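Local coordinates for melanin biosynthesis protein TyrA, putative (Shewanella oneidensis, PDB 2IIZ), which binds heme b and, as a member of the dye-decolorizing peroxidase family, probably acts as a heme peroxidase, at residues L222-L231 and S274-D285. Numbering follows the deposited sequence.
Sequences LTSHIKRVNL and SMVFGDGAGNHD. With HEM (protoporphyrin IX containing Fe), chain C.
Thr223 and Asp285 bring the two backbones within 4.9 Å, CA to CA, and Arg228 and Ser274, of helix 266-276, bring them together again; between these points the short helix 225-228, with Ser224 at its N-cap position, faces the loop 278-285. At the first approach Thr223 CA lies 3.1 Å from His284 O in a CA-H...O contact. His225 ties the contact to the heme: NE2 binds the iron at 2.1 Å, while ND1 donates to Asp285 OD2 at 2.6 Å by a somewhat bent bond, on the syn side but tilted from the carboxylate plane, ring and carboxylate 26° apart. An axial histidine hydrogen-bonded to a carboxylate, as on the proximal side of heme peroxidases, is consistent with the DyP-type family; the carboxylate, its OD1 hydrogen-bonded to Leu287 N, probably fixes the ring's rotation and makes the histidine a stronger iron donor. Met275, a selenomethionine, sets SE at the edge of this ring and against the porphyrin, while its CG meets Val229 CG1. Farther from the heme, Arg228, bent at chi2 (-80°) and chi3 (86°), folds back so that NE donates to Leu222 O at 3.0 Å and NH1 to Ser274 O at 3.1 Å, from above that carbonyl plane. Asp279 CB lies over one guanidinium face; its OD1 takes Ala281 N and Asn283 N from opposite faces, the former closing an Asx turn. A leucine in place of Arg228 would probably leave the Leu222 and Ser274 carbonyls without these donors and let the loop shift against the helix.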
loop_
_atom_site.group_PDB
_atom_site.type_symbol
_atom_site.label_atom_id
_atom_site.label_comp_id
_atom_site.label_asym_id
_atom_site.label_seq_id
_atom_site.Cartn_x
_atom_site.Cartn_y
_atom_site.Cartn_z
ATOM N N LEU A 222 -24.646 3.361 -27.362
ATOM C CA LEU A 222 -24.771 4.740 -26.888
ATOM C C LEU A 222 -24.575 4.874 -25.372
ATOM O O LEU A 222 -24.320 5.966 -24.873
ATOM C CB LEU A 222 -26.106 5.343 -27.333
ATOM C CG LEU A 222 -26.095 5.972 -28.739
ATOM C CD1 LEU A 222 -25.540 5.026 -29.812
ATOM C CD2 LEU A 222 -27.505 6.444 -29.131
ATOM N N THR A 223 -24.690 3.754 -24.656
ATOM C CA THR A 223 -24.448 3.696 -23.207
ATOM C C THR A 223 -23.052 3.260 -22.807
ATOM O O THR A 223 -22.811 2.975 -21.630
ATOM C CB THR A 223 -25.411 2.685 -22.559
ATOM O OG1 THR A 223 -25.304 1.431 -23.246
ATOM C CG2 THR A 223 -26.858 3.193 -22.615
ATOM N N SER A 224 -22.122 3.188 -23.756
ATOM C CA SER A 224 -20.776 2.679 -23.443
ATOM C C SER A 224 -19.857 3.805 -22.989
ATOM O O SER A 224 -19.977 4.929 -23.484
ATOM C CB SER A 224 -20.166 1.982 -24.657
ATOM O OG SER A 224 -20.036 2.887 -25.726
ATOM N N HIS A 225 -18.946 3.500 -22.061
ATOM C CA HIS A 225 -18.026 4.506 -21.513
ATOM C C HIS A 225 -17.349 5.387 -22.572
ATOM O O HIS A 225 -17.331 6.602 -22.429
ATOM C CB HIS A 225 -16.932 3.860 -20.641
ATOM C CG HIS A 225 -16.138 4.845 -19.846
ATOM N ND1 HIS A 225 -16.706 5.933 -19.222
ATOM C CD2 HIS A 225 -14.814 4.903 -19.570
ATOM C CE1 HIS A 225 -15.766 6.622 -18.599
ATOM N NE2 HIS A 225 -14.606 6.017 -18.792
ATOM N N ILE A 226 -16.804 4.766 -23.615
ATOM C CA ILE A 226 -15.998 5.447 -24.660
ATOM C C ILE A 226 -16.854 6.278 -25.632
ATOM O O ILE A 226 -16.355 7.222 -26.276
ATOM C CB ILE A 226 -15.199 4.392 -25.512
ATOM C CG1 ILE A 226 -14.369 3.494 -24.622
ATOM C CG2 ILE A 226 -14.264 5.025 -26.490
ATOM C CD1 ILE A 226 -13.645 4.211 -23.567
ATOM N N LYS A 227 -18.123 5.919 -25.754
ATOM C CA LYS A 227 -19.033 6.666 -26.609
ATOM C C LYS A 227 -19.377 7.947 -25.877
ATOM O O LYS A 227 -19.491 9.005 -26.477
ATOM C CB LYS A 227 -20.302 5.841 -26.894
ATOM C CG LYS A 227 -21.307 6.495 -27.862
ATOM C CD LYS A 227 -20.662 6.879 -29.179
ATOM C CE LYS A 227 -21.702 7.105 -30.262
ATOM N NZ LYS A 227 -21.079 7.358 -31.604
ATOM N N ARG A 228 -19.522 7.822 -24.561
ATOM C CA ARG A 228 -20.015 8.895 -23.703
ATOM C C ARG A 228 -18.970 9.966 -23.429
ATOM O O ARG A 228 -19.298 11.140 -23.290
ATOM C CB ARG A 228 -20.467 8.301 -22.364
ATOM C CG ARG A 228 -21.709 7.404 -22.432
ATOM C CD ARG A 228 -22.981 8.205 -22.478
ATOM N NE ARG A 228 -23.306 8.594 -23.858
ATOM C CZ ARG A 228 -23.431 9.839 -24.287
ATOM N NH1 ARG A 228 -23.269 10.863 -23.473
ATOM N NH2 ARG A 228 -23.716 10.062 -25.547
ATOM N N VAL A 229 -17.717 9.565 -23.353
ATOM C CA VAL A 229 -16.628 10.490 -23.009
ATOM C C VAL A 229 -15.721 10.878 -24.191
ATOM O O VAL A 229 -14.698 11.540 -23.992
ATOM C CB VAL A 229 -15.713 9.901 -21.899
ATOM C CG1 VAL A 229 -16.505 9.587 -20.642
ATOM C CG2 VAL A 229 -15.014 8.666 -22.411
ATOM N N ASN A 230 -16.071 10.465 -25.404
ATOM C CA ASN A 230 -15.450 11.007 -26.610
ATOM C C ASN A 230 -16.396 12.037 -27.203
ATOM O O ASN A 230 -17.383 11.682 -27.838
ATOM C CB ASN A 230 -15.141 9.924 -27.652
ATOM C CG ASN A 230 -14.386 10.479 -28.861
ATOM O OD1 ASN A 230 -14.956 11.217 -29.686
ATOM N ND2 ASN A 230 -13.099 10.134 -28.972
ATOM N N LEU A 231 -16.062 13.306 -26.979
ATOM C CA LEU A 231 -16.876 14.448 -27.377
ATOM C C LEU A 231 -16.139 15.333 -28.378
ATOM O O LEU A 231 -14.909 15.296 -28.500
ATOM C CB LEU A 231 -17.227 15.281 -26.139
ATOM C CG LEU A 231 -17.823 14.488 -24.965
ATOM C CD1 LEU A 231 -17.763 15.263 -23.647
ATOM C CD2 LEU A 231 -19.265 14.075 -25.311
ATOM N N SER A 274 -21.936 14.250 -19.558
ATOM C CA SER A 274 -22.249 13.193 -20.524
ATOM C C SER A 274 -22.293 11.782 -19.914
ATOM O O SER A 274 -23.071 10.947 -20.380
ATOM C CB SER A 274 -21.264 13.215 -21.691
ATOM O OG SER A 274 -21.325 11.996 -22.398
HETATM N N MSE A 275 -21.472 11.516 -18.891
HETATM C CA MSE A 275 -21.515 10.221 -18.204
HETATM C C MSE A 275 -22.727 10.074 -17.283
HETATM O O MSE A 275 -23.422 9.068 -17.332
HETATM C CB MSE A 275 -20.260 9.998 -17.355
HETATM C CG MSE A 275 -18.952 9.968 -18.120
HETATM SE SE MSE A 275 -17.463 9.591 -16.985
HETATM C CE MSE A 275 -18.174 8.402 -15.771
ATOM N N VAL A 276 -22.969 11.069 -16.438
ATOM C CA VAL A 276 -24.061 11.005 -15.459
ATOM C C VAL A 276 -25.443 11.159 -16.108
ATOM O O VAL A 276 -26.343 10.327 -15.931
ATOM C CB VAL A 276 -23.918 12.107 -14.369
ATOM C CG1 VAL A 276 -25.222 12.240 -13.523
ATOM C CG2 VAL A 276 -22.727 11.802 -13.476
ATOM N N PHE A 277 -25.587 12.243 -16.862
ATOM C CA PHE A 277 -26.852 12.616 -17.475
ATOM C C PHE A 277 -27.087 12.032 -18.865
ATOM O O PHE A 277 -28.222 11.918 -19.297
ATOM C CB PHE A 277 -26.931 14.129 -17.509
ATOM C CG PHE A 277 -27.084 14.729 -16.156
ATOM C CD1 PHE A 277 -28.331 14.771 -15.543
ATOM C CD2 PHE A 277 -25.998 15.243 -15.485
ATOM C CE1 PHE A 277 -28.482 15.327 -14.271
ATOM C CE2 PHE A 277 -26.138 15.801 -14.218
ATOM C CZ PHE A 277 -27.375 15.844 -13.609
ATOM N N GLY A 278 -26.024 11.665 -19.567
ATOM C CA GLY A 278 -26.155 10.952 -20.829
ATOM C C GLY A 278 -26.364 11.863 -22.019
ATOM O O GLY A 278 -26.221 13.092 -21.933
ATOM N N ASP A 279 -26.714 11.246 -23.141
ATOM C CA ASP A 279 -26.712 11.924 -24.428
ATOM C C ASP A 279 -27.874 12.845 -24.727
ATOM O O ASP A 279 -27.792 13.608 -25.683
ATOM C CB ASP A 279 -26.608 10.903 -25.557
ATOM C CG ASP A 279 -27.864 10.100 -25.748
ATOM O OD1 ASP A 279 -28.812 10.233 -24.942
ATOM O OD2 ASP A 279 -27.893 9.322 -26.723
ATOM N N GLY A 280 -28.952 12.789 -23.949
ATOM C CA GLY A 280 -30.173 13.579 -24.293
ATOM C C GLY A 280 -31.401 12.747 -24.665
ATOM O O GLY A 280 -32.541 13.189 -24.481
ATOM N N ALA A 281 -31.172 11.543 -25.194
ATOM C CA ALA A 281 -32.214 10.516 -25.270
ATOM C C ALA A 281 -31.994 9.551 -24.122
ATOM O O ALA A 281 -32.326 8.379 -24.233
ATOM C CB ALA A 281 -32.158 9.769 -26.595
ATOM N N GLY A 282 -31.426 10.042 -23.023
ATOM C CA GLY A 282 -31.310 9.259 -21.814
ATOM C C GLY A 282 -30.435 8.033 -21.960
ATOM O O GLY A 282 -30.732 7.003 -21.368
ATOM N N ASN A 283 -29.360 8.146 -22.746
ATOM C CA ASN A 283 -28.325 7.122 -22.816
ATOM C C ASN A 283 -27.143 7.562 -21.973
ATOM O O ASN A 283 -26.291 8.331 -22.421
ATOM C CB ASN A 283 -27.891 6.886 -24.256
ATOM C CG ASN A 283 -28.988 6.311 -25.098
ATOM O OD1 ASN A 283 -29.412 5.182 -24.882
ATOM N ND2 ASN A 283 -29.465 7.083 -26.066
ATOM N N HIS A 284 -27.089 7.077 -20.742
ATOM C CA HIS A 284 -25.995 7.422 -19.838
ATOM C C HIS A 284 -24.922 6.341 -19.886
ATOM O O HIS A 284 -25.019 5.401 -20.679
ATOM C CB HIS A 284 -26.524 7.668 -18.415
ATOM C CG HIS A 284 -27.081 6.450 -17.741
ATOM N ND1 HIS A 284 -28.433 6.206 -17.648
ATOM C CD2 HIS A 284 -26.465 5.409 -17.123
ATOM C CE1 HIS A 284 -28.625 5.067 -17.003
ATOM N NE2 HIS A 284 -27.449 4.563 -16.673
ATOM N N ASP A 285 -23.908 6.483 -19.035
ATOM C CA ASP A 285 -22.753 5.602 -19.010
ATOM C C ASP A 285 -22.997 4.441 -18.054
ATOM O O ASP A 285 -22.978 4.584 -16.822
ATOM C CB ASP A 285 -21.517 6.403 -18.577
ATOM C CG ASP A 285 -20.247 5.570 -18.516
ATOM O OD1 ASP A 285 -20.307 4.350 -18.690
ATOM O OD2 ASP A 285 -19.176 6.156 -18.295
HETATM C CHA HEM C . -11.424 5.879 -21.770
HETATM C CHB HEM C . -11.920 3.386 -17.678
HETATM C CHC HEM C . -13.654 7.248 -15.453
HETATM C CHD HEM C . -12.657 9.889 -19.330
HETATM C C1A HEM C . -11.439 4.854 -20.861
HETATM C C2A HEM C . -11.087 3.479 -21.144
HETATM C C3A HEM C . -11.231 2.799 -19.992
HETATM C C4A HEM C . -11.665 3.721 -18.976
HETATM C CMA HEM C . -10.989 1.301 -19.748
HETATM C CAA HEM C . -10.636 2.934 -22.522
HETATM C CBA HEM C . -9.104 2.992 -22.690
HETATM C CGA HEM C . -8.642 4.396 -23.009
HETATM O O1A HEM C . -8.040 5.070 -22.121
HETATM O O2A HEM C . -8.864 4.862 -24.160
HETATM C C1B HEM C . -12.446 4.214 -16.737
HETATM C C2B HEM C . -12.791 3.816 -15.389
HETATM C C3B HEM C . -13.276 4.898 -14.768
HETATM C C4B HEM C . -13.241 5.989 -15.712
HETATM C CMB HEM C . -12.599 2.379 -14.851
HETATM C CAB HEM C . -13.794 5.060 -13.331
HETATM C CBB HEM C . -14.440 4.075 -12.723
HETATM C C1C HEM C . -13.551 8.284 -16.327
HETATM C C2C HEM C . -14.013 9.619 -16.054
HETATM C C3C HEM C . -13.740 10.364 -17.129
HETATM C C4C HEM C . -13.093 9.501 -18.099
HETATM C CMC HEM C . -14.689 10.016 -14.732
HETATM C CAC HEM C . -14.026 11.859 -17.364
HETATM C CBC HEM C . -14.643 12.663 -16.487
HETATM C C1D HEM C . -12.213 9.071 -20.333
HETATM C C2D HEM C . -11.760 9.535 -21.617
HETATM C C3D HEM C . -11.376 8.282 -22.382
HETATM C C4D HEM C . -11.637 7.195 -21.475
HETATM C CMD HEM C . -11.696 10.998 -22.104
HETATM C CAD HEM C . -10.830 8.169 -23.814
HETATM C CBD HEM C . -12.004 7.873 -24.733
HETATM C CGD HEM C . -11.647 8.034 -26.192
HETATM O O1D HEM C . -11.505 6.983 -26.890
HETATM O O2D HEM C . -11.512 9.202 -26.642
HETATM N NA HEM C . -11.790 4.975 -19.528
HETATM N NB HEM C . -12.729 5.552 -16.907
HETATM N NC HEM C . -12.988 8.229 -17.580
HETATM N ND HEM C . -12.127 7.693 -20.281
HETATM FE FE HEM C . -12.597 6.544 -18.623
#